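Local coordinates for protein CurF (PDB 2Q35) that probably catalyses, through its crotonase-family ECH2 domain, a decarboxylation step in the beta-branching of a polyketide chain, at residues S30-L35 against L80-L85; L108-D113 against E144-E149; V135-L140 against P216-K221. The protein carries 1 engineered substitution. One frame throughout, in Å; residues are numbered along the deposited sequence.

Contact 1: S30-L35 against L80-L85; sequences SIVEGL and LDLSGL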
loop_
_atom_site.group_PDB
_atom_site.type_symbol
_atom_site.label_atom_id
_atom_site.label_comp_id
_atom_site.label_asym_id
_atom_site.label_seq_id
_atom_site.Cartn_x
_atom_site.Cartn_y
_atom_site.Cartn_z
ATOM N N SER A 30 16.888 26.281 -19.173
ATOM C CA SER A 30 15.780 26.470 -20.106
ATOM C C SER A 30 14.594 25.540 -19.825
ATOM O O SER A 30 13.438 25.922 -20.040
ATOM C CB SER A 30 16.245 26.346 -21.555
ATOM O OG SER A 30 16.694 25.036 -21.851
ATOM N N ILE A 31 14.865 24.327 -19.349
ATOM C CA ILE A 31 13.760 23.428 -18.960
ATOM C C ILE A 31 13.018 23.986 -17.747
ATOM O O ILE A 31 11.778 23.998 -17.702
ATOM C CB ILE A 31 14.252 21.976 -18.696
ATOM C CG1 ILE A 31 14.508 21.235 -20.014
ATOM C CG2 ILE A 31 13.273 21.211 -17.767
ATOM C CD1 ILE A 31 13.251 20.782 -20.771
ATOM N N VAL A 32 13.769 24.447 -16.750
ATOM C CA VAL A 32 13.161 24.962 -15.525
ATOM C C VAL A 32 12.300 26.177 -15.871
ATOM O O VAL A 32 11.122 26.253 -15.480
ATOM C CB VAL A 32 14.259 25.293 -14.476
ATOM C CG1 VAL A 32 13.678 26.047 -13.288
ATOM C CG2 VAL A 32 14.940 24.002 -14.022
ATOM N N GLU A 33 12.859 27.093 -16.658
ATOM C CA GLU A 33 12.140 28.317 -17.019
ATOM C C GLU A 33 10.944 28.015 -17.921
ATOM O O GLU A 33 9.884 28.623 -17.783
ATOM C CB GLU A 33 13.075 29.330 -17.679
ATOM C CG GLU A 33 12.371 30.592 -18.197
ATOM C CD GLU A 33 11.731 31.484 -17.107
ATOM O OE1 GLU A 33 11.943 31.270 -15.887
ATOM O OE2 GLU A 33 11.014 32.429 -17.500
ATOM N N GLY A 34 11.093 27.054 -18.825
ATOM C CA GLY A 34 9.998 26.739 -19.726
ATOM C C GLY A 34 8.860 26.012 -19.013
ATOM O O GLY A 34 7.680 26.219 -19.324
ATOM N N LEU A 35 9.203 25.158 -18.050
ATOM C CA LEU A 35 8.167 24.564 -17.196
ATOM C C LEU A 35 7.431 25.633 -16.378
ATOM O O LEU A 35 6.192 25.615 -16.329
ATOM C CB LEU A 35 8.760 23.485 -16.272
ATOM C CG LEU A 35 9.136 22.164 -16.912
ATOM C CD1 LEU A 35 9.934 21.362 -15.890
ATOM C CD2 LEU A 35 7.847 21.378 -17.381
ATOM N N LEU A 80 18.648 21.564 -6.851
ATOM C CA LEU A 80 17.472 21.976 -7.620
ATOM C C LEU A 80 16.220 21.334 -7.021
ATOM O O LEU A 80 16.229 20.147 -6.685
ATOM C CB LEU A 80 17.609 21.499 -9.080
ATOM C CG LEU A 80 18.743 22.059 -9.953
ATOM C CD1 LEU A 80 19.420 20.934 -10.754
ATOM C CD2 LEU A 80 18.243 23.156 -10.876
ATOM N N ASP A 81 15.135 22.094 -6.924
ATOM C CA ASP A 81 13.883 21.551 -6.403
ATOM C C ASP A 81 12.715 22.049 -7.244
ATOM O O ASP A 81 12.256 23.172 -7.052
ATOM C CB ASP A 81 13.701 21.978 -4.939
ATOM C CG ASP A 81 12.420 21.428 -4.301
ATOM O OD1 ASP A 81 11.653 20.678 -4.946
ATOM O OD2 ASP A 81 12.182 21.767 -3.122
ATOM N N LEU A 82 12.240 21.210 -8.161
ATOM C CA LEU A 82 11.110 21.548 -9.044
ATOM C C LEU A 82 9.756 21.112 -8.500
ATOM O O LEU A 82 8.730 21.213 -9.194
ATOM C CB LEU A 82 11.323 20.919 -10.437
ATOM C CG LEU A 82 12.287 21.623 -11.396
ATOM C CD1 LEU A 82 13.712 21.735 -10.859
ATOM C CD2 LEU A 82 12.266 20.880 -12.763
ATOM N N SER A 83 9.735 20.627 -7.257
ATOM C CA SER A 83 8.503 20.114 -6.698
ATOM C C SER A 83 7.425 21.186 -6.612
ATOM O O SER A 83 6.279 20.927 -6.986
ATOM C CB SER A 83 8.722 19.448 -5.341
ATOM O OG SER A 83 9.116 20.393 -4.361
ATOM N N GLY A 84 7.786 22.381 -6.145
ATOM C CA GLY A 84 6.780 23.443 -5.982
ATOM C C GLY A 84 6.102 23.791 -7.281
ATOM O O GLY A 84 4.898 24.069 -7.301
ATOM N N LEU A 85 6.862 23.745 -8.374
ATOM C CA LEU A 85 6.346 23.987 -9.713
ATOM C C LEU A 85 5.182 23.054 -10.049
ATOM O O LEU A 85 4.139 23.482 -10.554
ATOM C CB LEU A 85 7.465 23.742 -10.724
ATOM C CG LEU A 85 7.441 24.359 -12.114
ATOM C CD1 LEU A 85 6.649 25.656 -12.119
ATOM C CD2 LEU A 85 8.903 24.608 -12.503
#
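On the flank of the crotonase core, V32 and L35 of helix 29-44 pack against L82 and L85, where the chain enters the short helix 83-87. The contact is apolar and follows one face of helix 29-44, one helical turn separating V32 from L35. V32 meets L82 through one branch: CG2, anti to the carbonyl carbon, lies 4.1 Å from L82 CD1, the two side chains meeting obliquely. L82 divides its methyls between the two turns, since its other branch, CD2, lies 3.9 Å from L35 CD1, with these two side chains at about a right angle. L85 comes in one turn further along, where chi1 of -158° swings CG out anti to the backbone N. Its CD2 branch lies 3.9 Å from L35 CB. The same methyl is 4.1 Å from V32 O, and thus lies against a backbone oxygen as well as the L35 side chain. On the side of 80-85 turned from helix 29-44, D81 organises the start of helix 83-87. Its OD1 accepts from S83 N at 3.0 Å, forming an Asx turn, and also from S83 OG at 2.6 Å. The hydroxyl comes from the syn side and the amide from the anti side, the amide well out of the carboxylate plane (34°). Elsewhere, I31 and L35 touch M18 of strand 13-18, while S83 touches F215 of helix 197-230. Helix 29-44 links the parallel neighbours 13-18 and 50-54, and L82 and L85 pack on the connecting helix of this beta-alpha-beta crossover, part of the crotonase fold.

Contact 2: L108-D113 against E144-E149; sequences LGLYAD and EKLGSE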
loop_
_atom_site.group_PDB
_atom_site.type_symbol
_atom_site.label_atom_id
_atom_site.label_comp_id
_atom_site.label_asym_id
_atom_site.label_seq_id
_atom_site.Cartn_x
_atom_site.Cartn_y
_atom_site.Cartn_z
ATOM N N LEU A 108 10.068 14.024 -10.751
ATOM C CA LEU A 108 9.254 14.987 -11.477
ATOM C C LEU A 108 7.972 14.350 -11.968
ATOM O O LEU A 108 6.878 14.900 -11.816
ATOM C CB LEU A 108 10.022 15.520 -12.680
ATOM C CG LEU A 108 9.289 16.646 -13.434
ATOM C CD1 LEU A 108 9.284 17.938 -12.605
ATOM C CD2 LEU A 108 9.926 16.912 -14.785
ATOM N N GLY A 109 8.092 13.165 -12.587
ATOM C CA GLY A 109 6.875 12.492 -12.994
ATOM C C GLY A 109 6.034 12.009 -11.833
ATOM O O GLY A 109 4.798 12.066 -11.887
ATOM N N LEU A 110 6.674 11.492 -10.790
ATOM C CA LEU A 110 5.933 10.900 -9.683
ATOM C C LEU A 110 5.213 11.940 -8.814
ATOM O O LEU A 110 4.358 11.561 -7.998
ATOM C CB LEU A 110 6.838 10.004 -8.814
ATOM C CG LEU A 110 7.323 8.720 -9.477
ATOM C CD1 LEU A 110 8.293 8.013 -8.530
ATOM C CD2 LEU A 110 6.161 7.809 -9.789
ATOM N N TYR A 111 5.538 13.216 -9.023
ATOM C CA TYR A 111 4.846 14.317 -8.297
ATOM C C TYR A 111 3.454 14.474 -8.918
ATOM O O TYR A 111 2.552 15.049 -8.303
ATOM C CB TYR A 111 5.581 15.660 -8.407
ATOM C CG TYR A 111 6.905 15.764 -7.667
ATOM C CD1 TYR A 111 7.108 15.142 -6.429
ATOM C CD2 TYR A 111 7.949 16.520 -8.217
ATOM C CE1 TYR A 111 8.367 15.259 -5.757
ATOM C CE2 TYR A 111 9.174 16.652 -7.569
ATOM C CZ TYR A 111 9.378 16.024 -6.344
ATOM O OH TYR A 111 10.610 16.152 -5.723
ATOM N N ALA A 112 3.266 13.933 -10.137
ATOM C CA ALA A 112 1.980 14.085 -10.834
ATOM C C ALA A 112 0.886 13.219 -10.202
ATOM O O ALA A 112 1.136 12.340 -9.375
ATOM C CB ALA A 112 2.120 13.747 -12.343
ATOM N N ASP A 113 -0.352 13.479 -10.595
ATOM C CA ASP A 113 -1.467 12.756 -10.009
ATOM C C ASP A 113 -1.629 11.367 -10.588
ATOM O O ASP A 113 -2.052 10.434 -9.891
ATOM C CB ASP A 113 -2.736 13.569 -10.179
ATOM C CG ASP A 113 -2.577 14.962 -9.603
ATOM O OD1 ASP A 113 -2.545 15.112 -8.351
ATOM O OD2 ASP A 113 -2.390 15.900 -10.394
ATOM N N GLU A 144 4.739 6.207 -1.165
ATOM C CA GLU A 144 3.321 6.460 -1.389
ATOM C C GLU A 144 2.860 5.895 -2.722
ATOM O O GLU A 144 1.814 5.256 -2.788
ATOM C CB GLU A 144 2.991 7.958 -1.272
ATOM C CG GLU A 144 1.552 8.336 -1.670
ATOM C CD GLU A 144 0.508 8.004 -0.601
ATOM O OE1 GLU A 144 0.866 7.468 0.478
ATOM O OE2 GLU A 144 -0.692 8.285 -0.854
ATOM N N LYS A 145 3.661 6.073 -3.759
ATOM C CA LYS A 145 3.171 5.825 -5.110
ATOM C C LYS A 145 3.602 4.526 -5.760
ATOM O O LYS A 145 2.821 3.949 -6.527
ATOM C CB LYS A 145 3.474 7.004 -6.004
ATOM C CG LYS A 145 2.971 8.299 -5.387
ATOM C CD LYS A 145 2.659 9.285 -6.445
ATOM C CE LYS A 145 2.174 10.579 -5.815
ATOM N NZ LYS A 145 1.724 11.467 -6.912
ATOM N N LEU A 146 4.815 4.059 -5.461
ATOM C CA LEU A 146 5.273 2.763 -6.009
ATOM C C LEU A 146 5.081 1.612 -5.029
ATOM O O LEU A 146 5.168 0.446 -5.419
ATOM C CB LEU A 146 6.743 2.817 -6.430
ATOM C CG LEU A 146 7.208 3.925 -7.366
ATOM C CD1 LEU A 146 8.670 3.712 -7.744
ATOM C CD2 LEU A 146 6.325 4.027 -8.616
ATOM N N GLY A 147 4.842 1.938 -3.763
ATOM C CA GLY A 147 4.770 0.948 -2.688
ATOM C C GLY A 147 6.090 0.848 -1.950
ATOM O O GLY A 147 7.141 1.059 -2.546
ATOM N N SER A 148 6.042 0.529 -0.654
ATOM C CA SER A 148 7.250 0.564 0.185
ATOM C C SER A 148 8.401 -0.342 -0.295
ATOM O O SER A 148 9.574 0.026 -0.146
ATOM C CB SER A 148 6.912 0.321 1.674
ATOM O OG SER A 148 6.287 -0.942 1.880
ATOM N N GLU A 149 8.081 -1.487 -0.901
ATOM C CA GLU A 149 9.127 -2.435 -1.319
ATOM C C GLU A 149 9.886 -2.116 -2.593
ATOM O O GLU A 149 11.113 -2.227 -2.610
ATOM C CB GLU A 149 8.595 -3.856 -1.391
ATOM C CG GLU A 149 9.028 -4.672 -0.213
ATOM C CD GLU A 149 8.337 -4.259 1.074
ATOM O OE1 GLU A 149 7.155 -4.659 1.232
ATOM O OE2 GLU A 149 8.989 -3.578 1.919
HETATM O O HOH W 1 2.327 14.309 -5.623
HETATM O O HOH W 2 -0.684 10.242 -7.321
HETATM O O HOH W 3 -1.290 13.012 -6.298
#
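A buried lysine-to-carbonyl contact, with a leucine pair beside it, joins K145 and L146 at the end of helix 138-146 to L110 and the turn that follows helix 104-110. The K145 chain runs extended beyond CG, with NZ anti about the last torsion (chi4 -173°), which delivers the amine to a cluster of backbone oxygens. NZ donates to L110 O at 2.9 Å, with a C=O...donor angle of 154° and the donor tilted 23° from the carbonyl plane. A112 O lies 2.7 Å from NZ. Two waters extend the grip: water 1 accepts from NZ and donates to Y111 O at 2.8 Å, and water 2 accepts from NZ at 2.7 Å and donates to D113 O. The amine, at the C-terminal end of helix 104-110, would probably be stabilised by that helix's dipole. Alongside, L110 CD2 meets L146 CD2 at 4.0 Å, the side chains crossing at about a right angle. D113 has its own charge partner, K204, and E149 of the second subunit packs on K145. The turn ties helix 104-110 to strand 114-118; as in other crotonases, this helix probably starts at the glycine-rich segment that supplies an oxyanion-hole N-H.

Contact 3: V135-L140 against P216-K221; sequences VGATSL and PEAIKK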
loop_
_atom_site.group_PDB
_atom_site.type_symbol
_atom_site.label_atom_id
_atom_site.label_comp_id
_atom_site.label_asym_id
_atom_site.label_seq_id
_atom_site.Cartn_x
_atom_site.Cartn_y
_atom_site.Cartn_z
ATOM N N VAL A 135 17.303 13.438 -2.593
ATOM C CA VAL A 135 16.671 14.728 -2.338
ATOM C C VAL A 135 15.303 14.748 -3.007
ATOM O O VAL A 135 14.988 13.899 -3.858
ATOM C CB VAL A 135 17.524 15.929 -2.863
ATOM C CG1 VAL A 135 18.800 16.020 -2.087
ATOM C CG2 VAL A 135 17.835 15.755 -4.351
ATOM N N GLY A 136 14.463 15.688 -2.615
ATOM C CA GLY A 136 13.184 15.865 -3.303
ATOM C C GLY A 136 12.005 15.147 -2.679
ATOM O O GLY A 136 10.934 15.070 -3.300
ATOM N N ALA A 137 12.162 14.710 -1.421
ATOM C CA ALA A 137 11.155 13.881 -0.745
ATOM C C ALA A 137 10.981 12.581 -1.519
ATOM O O ALA A 137 9.851 12.102 -1.744
ATOM C CB ALA A 137 9.798 14.620 -0.593
ATOM N N THR A 138 12.110 12.019 -1.932
ATOM C CA THR A 138 12.122 10.750 -2.685
ATOM C C THR A 138 11.442 9.622 -1.922
ATOM O O THR A 138 10.622 8.875 -2.491
ATOM C CB THR A 138 13.570 10.340 -3.059
ATOM O OG1 THR A 138 14.066 11.248 -4.041
ATOM C CG2 THR A 138 13.618 8.934 -3.655
ATOM N N SER A 139 11.809 9.446 -0.657
ATOM C CA SER A 139 11.261 8.329 0.097
ATOM C C SER A 139 9.756 8.514 0.332
ATOM O O SER A 139 8.977 7.571 0.193
ATOM C CB SER A 139 12.039 8.098 1.393
ATOM O OG SER A 139 11.739 9.041 2.404
ATOM N N LEU A 140 9.341 9.740 0.656
ATOM C CA LEU A 140 7.924 10.005 0.850
ATOM C C LEU A 140 7.136 9.629 -0.402
ATOM O O LEU A 140 6.178 8.850 -0.345
ATOM C CB LEU A 140 7.686 11.488 1.182
ATOM C CG LEU A 140 6.220 11.920 1.365
ATOM C CD1 LEU A 140 5.628 11.338 2.637
ATOM C CD2 LEU A 140 6.086 13.439 1.388
ATOM N N PRO A 216 6.937 19.477 3.163
ATOM C CA PRO A 216 8.026 20.361 3.572
ATOM C C PRO A 216 9.056 19.697 4.483
ATOM O O PRO A 216 10.261 19.868 4.267
ATOM C CB PRO A 216 7.294 21.512 4.286
ATOM C CG PRO A 216 5.943 21.521 3.686
ATOM C CD PRO A 216 5.622 20.065 3.483
ATOM N N GLU A 217 8.601 18.944 5.481
ATOM C CA GLU A 217 9.520 18.308 6.429
ATOM C C GLU A 217 10.322 17.218 5.721
ATOM O O GLU A 217 11.510 17.041 5.997
ATOM C CB GLU A 217 8.759 17.754 7.633
ATOM C CG GLU A 217 9.637 17.262 8.779
ATOM C CD GLU A 217 10.630 18.304 9.259
ATOM O OE1 GLU A 217 10.212 19.424 9.640
ATOM O OE2 GLU A 217 11.842 18.003 9.248
ATOM N N ALA A 218 9.678 16.519 4.779
ATOM C CA ALA A 218 10.351 15.475 3.996
ATOM C C ALA A 218 11.508 16.039 3.175
ATOM O O ALA A 218 12.612 15.506 3.192
ATOM C CB ALA A 218 9.330 14.747 3.094
ATOM N N ILE A 219 11.246 17.120 2.441
ATOM C CA ILE A 219 12.283 17.844 1.703
ATOM C C ILE A 219 13.423 18.276 2.608
ATOM O O ILE A 219 14.593 18.077 2.290
ATOM C CB ILE A 219 11.689 19.117 1.020
ATOM C CG1 ILE A 219 10.731 18.713 -0.096
ATOM C CG2 ILE A 219 12.804 20.054 0.454
ATOM C CD1 ILE A 219 11.405 18.228 -1.375
ATOM N N LYS A 220 13.075 18.920 3.721
ATOM C CA LYS A 220 14.092 19.383 4.669
ATOM C C LYS A 220 14.963 18.260 5.227
ATOM O O LYS A 220 16.204 18.391 5.286
ATOM C CB LYS A 220 13.405 20.167 5.810
ATOM C CG LYS A 220 14.346 20.655 6.930
ATOM C CD LYS A 220 13.561 21.311 8.088
ATOM C CE LYS A 220 14.468 21.545 9.306
ATOM N NZ LYS A 220 13.890 22.529 10.291
ATOM N N LYS A 221 14.326 17.161 5.638
ATOM C CA LYS A 221 15.071 16.041 6.230
ATOM C C LYS A 221 16.003 15.383 5.200
ATOM O O LYS A 221 17.177 15.082 5.501
ATOM C CB LYS A 221 14.128 15.001 6.841
ATOM C CG LYS A 221 13.404 15.439 8.100
ATOM C CD LYS A 221 12.582 14.302 8.677
ATOM C CE LYS A 221 11.878 14.707 9.973
ATOM N NZ LYS A 221 10.794 13.732 10.325
HETATM O O HOH W 4 15.261 17.389 -0.461
#
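Water 4 is gripped from both segments: G136 N donates to it at 2.9 Å, and it donates in turn to I219 O at the same distance, bridging the turn before helix 138-146 to a carbonyl of helix 197-230. Around this polar link the packing is close. I219 CG1 is anti to the carbonyl carbon, and chi2 of -76° brings CD1 over the G136 backbone, 3.4 Å from G136 C. The same methyl lies 3.6 Å from A137 N. G136 and A137 both have positive phi, and at the backbone angles of G136 a side chain would clash with the carbonyl O of V135. One residue back, A218 CB makes the second apolar patch, 3.7 Å from A137 CB. L140 CD2 reaches the same methyl at 3.9 Å, so A218 touches both the residue before helix 138-146 and its first turn. The loop leading into the helix is tied to its first residue by T138 OG1, which donates to V135 O at 2.8 Å from above the carbonyl plane. E222, on the next turn of helix 197-230, accepts from T138 N and S139 N, a carboxylate suited to the positive end of a helix dipole. Helix 138-146 thus starts against the long helix 197-230, with F127 of helix 127-130 touching V135 and T138, and with S139 OG bonded to H206 of the third subunit.

From the N terminus, contact 1 closes first: 30-35 meets 80-85 after a 44-residue loop that carries strand 50-54 and helix 66-73. Only then does contact 2 open, at 108-113. Before 144-149 closes it, 135-140 starts contact 3, which ends far later at 216-221, so contacts 2 and 3 cross and share helix 138-146. Contact 1 precedes both in series. The three also touch: S83 packs on Y111, D81 on I219, and Y111 OH probably bonds to G136 O, joining contacts 2 and 3. Together they tie the crossover helix 29-44 to helix 83-87, and helices 104-110 and 197-230 to helix 138-146, common to contacts 2 and 3.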